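Local coordinates for protein HTH-type transcriptional regulator KdgR (Escherichia coli, PDB 1YSP) that represses transcription of the genes for transport and catabolism of 2-keto-3-deoxygluconate, here represented by its C-terminal IclR-type domain, at residues S8-E22 against Y157-Q171. Sequence-based numbering, arbitrary orientation.
Sequences SADIQMRELSRLTKE and YVAMLHTAARKISAQ. With SO4 (sulfate ion), chain B.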
# COMPACT_ATOMS: atom_id res chain seq x y z
N SER A 8 0.85 -11.44 -13.00
CA SER A 8 2.27 -11.07 -12.73
C SER A 8 2.47 -10.87 -11.25
O SER A 8 3.54 -11.19 -10.71
CB SER A 8 2.67 -9.77 -13.42
OG SER A 8 2.83 -9.96 -14.82
N ALA A 9 1.48 -10.22 -10.62
CA ALA A 9 1.55 -9.95 -9.18
C ALA A 9 1.57 -11.28 -8.43
O ALA A 9 2.33 -11.42 -7.49
CB ALA A 9 0.34 -9.15 -8.75
N ASP A 10 0.74 -12.23 -8.85
CA ASP A 10 0.62 -13.50 -8.15
C ASP A 10 1.99 -14.17 -7.98
O ASP A 10 2.32 -14.69 -6.88
CB ASP A 10 -0.37 -14.45 -8.86
CG ASP A 10 -0.36 -15.85 -8.25
OD1 ASP A 10 -0.81 -16.02 -7.08
OD2 ASP A 10 0.14 -16.79 -8.93
N ILE A 11 2.78 -14.16 -9.07
CA ILE A 11 4.13 -14.72 -9.08
C ILE A 11 5.09 -14.02 -8.11
O ILE A 11 5.83 -14.66 -7.36
CB ILE A 11 4.73 -14.70 -10.56
CG1 ILE A 11 3.91 -15.67 -11.44
CG2 ILE A 11 6.21 -15.02 -10.59
CD1 ILE A 11 3.85 -15.27 -12.93
N GLN A 12 5.07 -12.69 -8.14
CA GLN A 12 5.98 -11.93 -7.31
C GLN A 12 5.56 -11.94 -5.84
O GLN A 12 6.42 -11.90 -4.93
CB GLN A 12 6.11 -10.49 -7.85
CG GLN A 12 6.65 -10.41 -9.27
CD GLN A 12 8.02 -11.01 -9.40
OE1 GLN A 12 8.86 -10.89 -8.49
NE2 GLN A 12 8.27 -11.69 -10.53
N MET A 13 4.26 -12.04 -5.62
CA MET A 13 3.72 -12.14 -4.23
C MET A 13 4.07 -13.50 -3.60
O MET A 13 4.43 -13.60 -2.43
CB MET A 13 2.23 -11.91 -4.23
CG MET A 13 1.83 -10.41 -4.55
SD MET A 13 0.08 -10.24 -4.91
CE MET A 13 -0.68 -10.48 -3.30
N ARG A 14 3.94 -14.56 -4.40
CA ARG A 14 4.37 -15.88 -3.92
C ARG A 14 5.86 -15.89 -3.59
O ARG A 14 6.26 -16.43 -2.54
CB ARG A 14 3.94 -17.02 -4.87
CG ARG A 14 2.42 -17.22 -4.92
CD ARG A 14 1.94 -18.00 -6.20
NE ARG A 14 0.51 -18.25 -6.10
CZ ARG A 14 -0.06 -19.30 -5.51
NH1 ARG A 14 0.67 -20.28 -5.03
NH2 ARG A 14 -1.36 -19.36 -5.44
N GLU A 15 6.67 -15.21 -4.41
CA GLU A 15 8.09 -14.99 -4.11
C GLU A 15 8.39 -14.20 -2.78
O GLU A 15 9.25 -14.59 -1.97
CB GLU A 15 8.79 -14.38 -5.32
CG GLU A 15 10.28 -14.12 -5.16
CD GLU A 15 11.17 -15.37 -5.30
OE1 GLU A 15 10.72 -16.53 -5.17
OE2 GLU A 15 12.37 -15.16 -5.55
N LEU A 16 7.66 -13.12 -2.55
CA LEU A 16 7.79 -12.41 -1.27
C LEU A 16 7.36 -13.29 -0.09
O LEU A 16 7.98 -13.24 0.96
CB LEU A 16 6.91 -11.14 -1.28
CG LEU A 16 7.43 -9.99 -2.14
CD1 LEU A 16 6.24 -9.00 -2.45
CD2 LEU A 16 8.66 -9.29 -1.46
N SER A 17 6.30 -14.06 -0.25
CA SER A 17 5.84 -14.95 0.81
C SER A 17 6.93 -15.99 1.12
O SER A 17 7.29 -16.19 2.29
CB SER A 17 4.53 -15.61 0.44
OG SER A 17 4.20 -16.71 1.29
N ARG A 18 7.47 -16.59 0.07
CA ARG A 18 8.63 -17.49 0.18
C ARG A 18 9.80 -16.83 0.92
O ARG A 18 10.41 -17.45 1.80
CB ARG A 18 9.12 -17.92 -1.23
CG ARG A 18 10.18 -19.02 -1.20
CD ARG A 18 10.68 -19.33 -2.63
NE ARG A 18 11.55 -18.28 -3.14
CZ ARG A 18 12.83 -18.12 -2.81
NH1 ARG A 18 13.40 -18.92 -1.93
NH2 ARG A 18 13.54 -17.14 -3.34
N LEU A 19 10.16 -15.60 0.54
CA LEU A 19 11.33 -14.95 1.15
C LEU A 19 11.06 -14.46 2.59
O LEU A 19 11.99 -14.37 3.40
CB LEU A 19 11.85 -13.80 0.30
CG LEU A 19 12.37 -14.04 -1.15
CD1 LEU A 19 12.33 -12.72 -1.95
CD2 LEU A 19 13.72 -14.60 -1.19
N THR A 20 9.81 -14.13 2.91
CA THR A 20 9.57 -13.38 4.17
C THR A 20 8.64 -14.06 5.14
O THR A 20 8.60 -13.68 6.32
CB THR A 20 8.96 -11.94 3.89
OG1 THR A 20 7.65 -12.06 3.39
CG2 THR A 20 9.81 -11.13 2.96
N LYS A 21 7.85 -15.02 4.64
CA LYS A 21 6.76 -15.68 5.36
C LYS A 21 5.64 -14.75 5.85
O LYS A 21 4.84 -15.12 6.70
CB LYS A 21 7.28 -16.51 6.56
CG LYS A 21 8.44 -17.41 6.22
CD LYS A 21 7.97 -18.78 5.82
CE LYS A 21 8.81 -19.83 6.55
NZ LYS A 21 9.33 -20.85 5.62
N GLU A 22 5.60 -13.53 5.30
CA GLU A 22 4.64 -12.51 5.74
C GLU A 22 3.38 -12.59 4.87
O GLU A 22 3.41 -13.28 3.81
CB GLU A 22 5.27 -11.13 5.61
CG GLU A 22 6.54 -10.83 6.48
CD GLU A 22 6.26 -10.66 7.99
OE1 GLU A 22 5.10 -10.82 8.40
OE2 GLU A 22 7.22 -10.39 8.75
N TYR A 157 12.51 -5.24 3.71
CA TYR A 157 11.14 -5.45 3.20
C TYR A 157 10.84 -4.46 2.09
O TYR A 157 10.24 -4.85 1.09
CB TYR A 157 10.09 -5.33 4.33
CG TYR A 157 9.91 -6.56 5.16
CD1 TYR A 157 10.85 -7.62 5.13
CD2 TYR A 157 8.84 -6.68 6.03
CE1 TYR A 157 10.70 -8.71 5.92
CE2 TYR A 157 8.68 -7.80 6.83
CZ TYR A 157 9.62 -8.80 6.77
OH TYR A 157 9.45 -9.90 7.55
N VAL A 158 11.29 -3.23 2.24
CA VAL A 158 11.02 -2.18 1.24
C VAL A 158 11.78 -2.54 -0.05
O VAL A 158 11.23 -2.46 -1.17
CB VAL A 158 11.42 -0.78 1.76
CG1 VAL A 158 11.52 0.27 0.61
CG2 VAL A 158 10.45 -0.30 2.90
N ALA A 159 13.02 -3.00 0.13
CA ALA A 159 13.87 -3.35 -1.01
C ALA A 159 13.26 -4.52 -1.77
O ALA A 159 13.14 -4.45 -3.02
CB ALA A 159 15.30 -3.66 -0.55
N MET A 160 12.77 -5.53 -1.05
CA MET A 160 12.14 -6.67 -1.76
C MET A 160 10.79 -6.31 -2.41
O MET A 160 10.44 -6.83 -3.48
CB MET A 160 11.90 -7.85 -0.82
CG MET A 160 13.20 -8.48 -0.26
SD MET A 160 12.76 -9.81 0.90
CE MET A 160 12.43 -8.91 2.39
N LEU A 161 10.00 -5.46 -1.73
CA LEU A 161 8.75 -4.93 -2.37
C LEU A 161 9.07 -4.20 -3.69
O LEU A 161 8.36 -4.39 -4.69
CB LEU A 161 8.03 -3.97 -1.39
CG LEU A 161 7.23 -4.70 -0.35
CD1 LEU A 161 6.78 -3.67 0.74
CD2 LEU A 161 6.01 -5.40 -0.95
N HIS A 162 10.07 -3.33 -3.66
CA HIS A 162 10.45 -2.55 -4.84
C HIS A 162 10.88 -3.45 -6.00
O HIS A 162 10.45 -3.25 -7.15
CB HIS A 162 11.55 -1.56 -4.51
CG HIS A 162 11.05 -0.28 -3.93
ND1 HIS A 162 9.91 0.36 -4.40
CD2 HIS A 162 11.55 0.52 -2.95
CE1 HIS A 162 9.72 1.47 -3.70
NE2 HIS A 162 10.70 1.59 -2.83
N THR A 163 11.68 -4.45 -5.70
CA THR A 163 12.01 -5.48 -6.75
C THR A 163 10.78 -6.13 -7.34
O THR A 163 10.62 -6.17 -8.58
CB THR A 163 12.96 -6.55 -6.15
OG1 THR A 163 14.10 -5.87 -5.62
CG2 THR A 163 13.40 -7.59 -7.22
N ALA A 164 9.91 -6.64 -6.48
CA ALA A 164 8.67 -7.28 -6.91
C ALA A 164 7.81 -6.34 -7.75
O ALA A 164 7.37 -6.68 -8.89
CB ALA A 164 7.87 -7.77 -5.68
N ALA A 165 7.59 -5.11 -7.23
CA ALA A 165 6.78 -4.12 -7.96
C ALA A 165 7.37 -3.71 -9.31
O ALA A 165 6.62 -3.52 -10.28
CB ALA A 165 6.56 -2.88 -7.08
N ARG A 166 8.68 -3.54 -9.37
CA ARG A 166 9.29 -3.15 -10.62
C ARG A 166 9.10 -4.21 -11.70
O ARG A 166 8.83 -3.86 -12.86
CB ARG A 166 10.74 -2.77 -10.40
CG ARG A 166 10.83 -1.33 -9.90
CD ARG A 166 12.02 -1.13 -9.00
NE ARG A 166 12.01 0.20 -8.40
CZ ARG A 166 12.56 0.50 -7.23
NH1 ARG A 166 13.17 -0.44 -6.52
NH2 ARG A 166 12.51 1.74 -6.75
N LYS A 167 9.19 -5.49 -11.32
CA LYS A 167 8.91 -6.60 -12.26
C LYS A 167 7.45 -6.58 -12.73
O LYS A 167 7.15 -6.64 -13.95
CB LYS A 167 9.32 -7.96 -11.64
CG LYS A 167 10.83 -8.10 -11.36
CD LYS A 167 11.18 -9.55 -10.85
CE LYS A 167 12.69 -9.79 -10.86
NZ LYS A 167 12.99 -10.85 -9.83
N ILE A 168 6.52 -6.44 -11.79
CA ILE A 168 5.09 -6.37 -12.16
C ILE A 168 4.81 -5.20 -13.14
O ILE A 168 4.09 -5.37 -14.14
CB ILE A 168 4.18 -6.20 -10.93
CG1 ILE A 168 4.32 -7.39 -9.96
CG2 ILE A 168 2.69 -6.05 -11.36
CD1 ILE A 168 3.61 -7.09 -8.53
N SER A 169 5.35 -4.04 -12.79
CA SER A 169 5.25 -2.81 -13.62
C SER A 169 5.87 -3.00 -15.00
O SER A 169 5.24 -2.66 -16.03
CB SER A 169 5.89 -1.63 -12.88
OG SER A 169 5.07 -1.33 -11.74
N ALA A 170 7.08 -3.54 -15.04
CA ALA A 170 7.72 -3.91 -16.32
C ALA A 170 6.85 -4.82 -17.19
O ALA A 170 6.74 -4.62 -18.42
CB ALA A 170 9.11 -4.54 -16.08
N GLN A 171 6.22 -5.81 -16.57
CA GLN A 171 5.33 -6.72 -17.26
C GLN A 171 4.00 -6.05 -17.67
O GLN A 171 3.28 -6.59 -18.51
CB GLN A 171 5.15 -8.02 -16.43
CG GLN A 171 6.44 -8.83 -16.32
CD GLN A 171 6.48 -9.82 -15.14
OE1 GLN A 171 5.45 -10.25 -14.62
NE2 GLN A 171 7.68 -10.20 -14.73
S SO4 B . 10.87 -14.69 -10.31
O1 SO4 B . 11.86 -15.78 -10.25
O2 SO4 B . 10.62 -14.16 -8.92
O3 SO4 B . 11.39 -13.65 -11.10
O4 SO4 B . 9.59 -15.18 -10.89
O HOH W 1 6.30 -12.39 -12.62
O HOH W 2 11.20 -10.56 -7.39
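Gln12 and Ala164 meet where the N-terminal and C-terminal helices of this IclR effector-binding domain, a GAF-like fold, pack side by side; the axes of helical segments 8-20 and 157-171 approach to 9.2 Å and run nearly antiparallel, 164° between their directions. Both helices lie against the antiparallel sheet: Ala9 and Leu16 reach strand 24-30, Leu161 and Ile168 strand 123-130. Gln12 is worth following outward. Its CB sits 3.9 Å from Ala164 CB, a methyl small enough to let the backbones close in. CG then touches both Ala164 O and Ile168 CG1. A bend at chi2 (-60°) turns the amide across the Lys167 chain at about a right angle, with OE1 and NE2 each 3.6 Å from Lys167 CD. At the tip two waters bridge the amide to the other helix: one donates to Gln12 OE1 and accepts from Lys167 NZ, the other accepts from Gln12 NE2 and donates to Gln171 OE1. Lys167 NZ also makes a weak bond to a sulfate, probably from the crystallisation liquor.

Further along, Leu16 splits its branches, CD1 touching Ala164 CB and Leu161 CD2 while CD2 lies 3.6 Å from Met160 CB. Bent at chi3, Met160 brings its CE tightly against Thr20 CG2. Beyond it Tyr157 OH donates to the anti lone pair of Glu22 OE2 at 2.6 Å, the carboxylate plane standing 76° from the ring. This bond ties the residues just after helix 4-20 to helix 151-172, whose Arg153 NH1 also hydrogen-bonds the hydroxyl. A phenylalanine in place of Tyr157 would probably leave Glu22 OE2 without this donor and its carboxylate freer to turn. At the opposite end, Ser8 OG donates in the carbonyl plane to a lone pair of Gln171 OE1, 2.6 Å away.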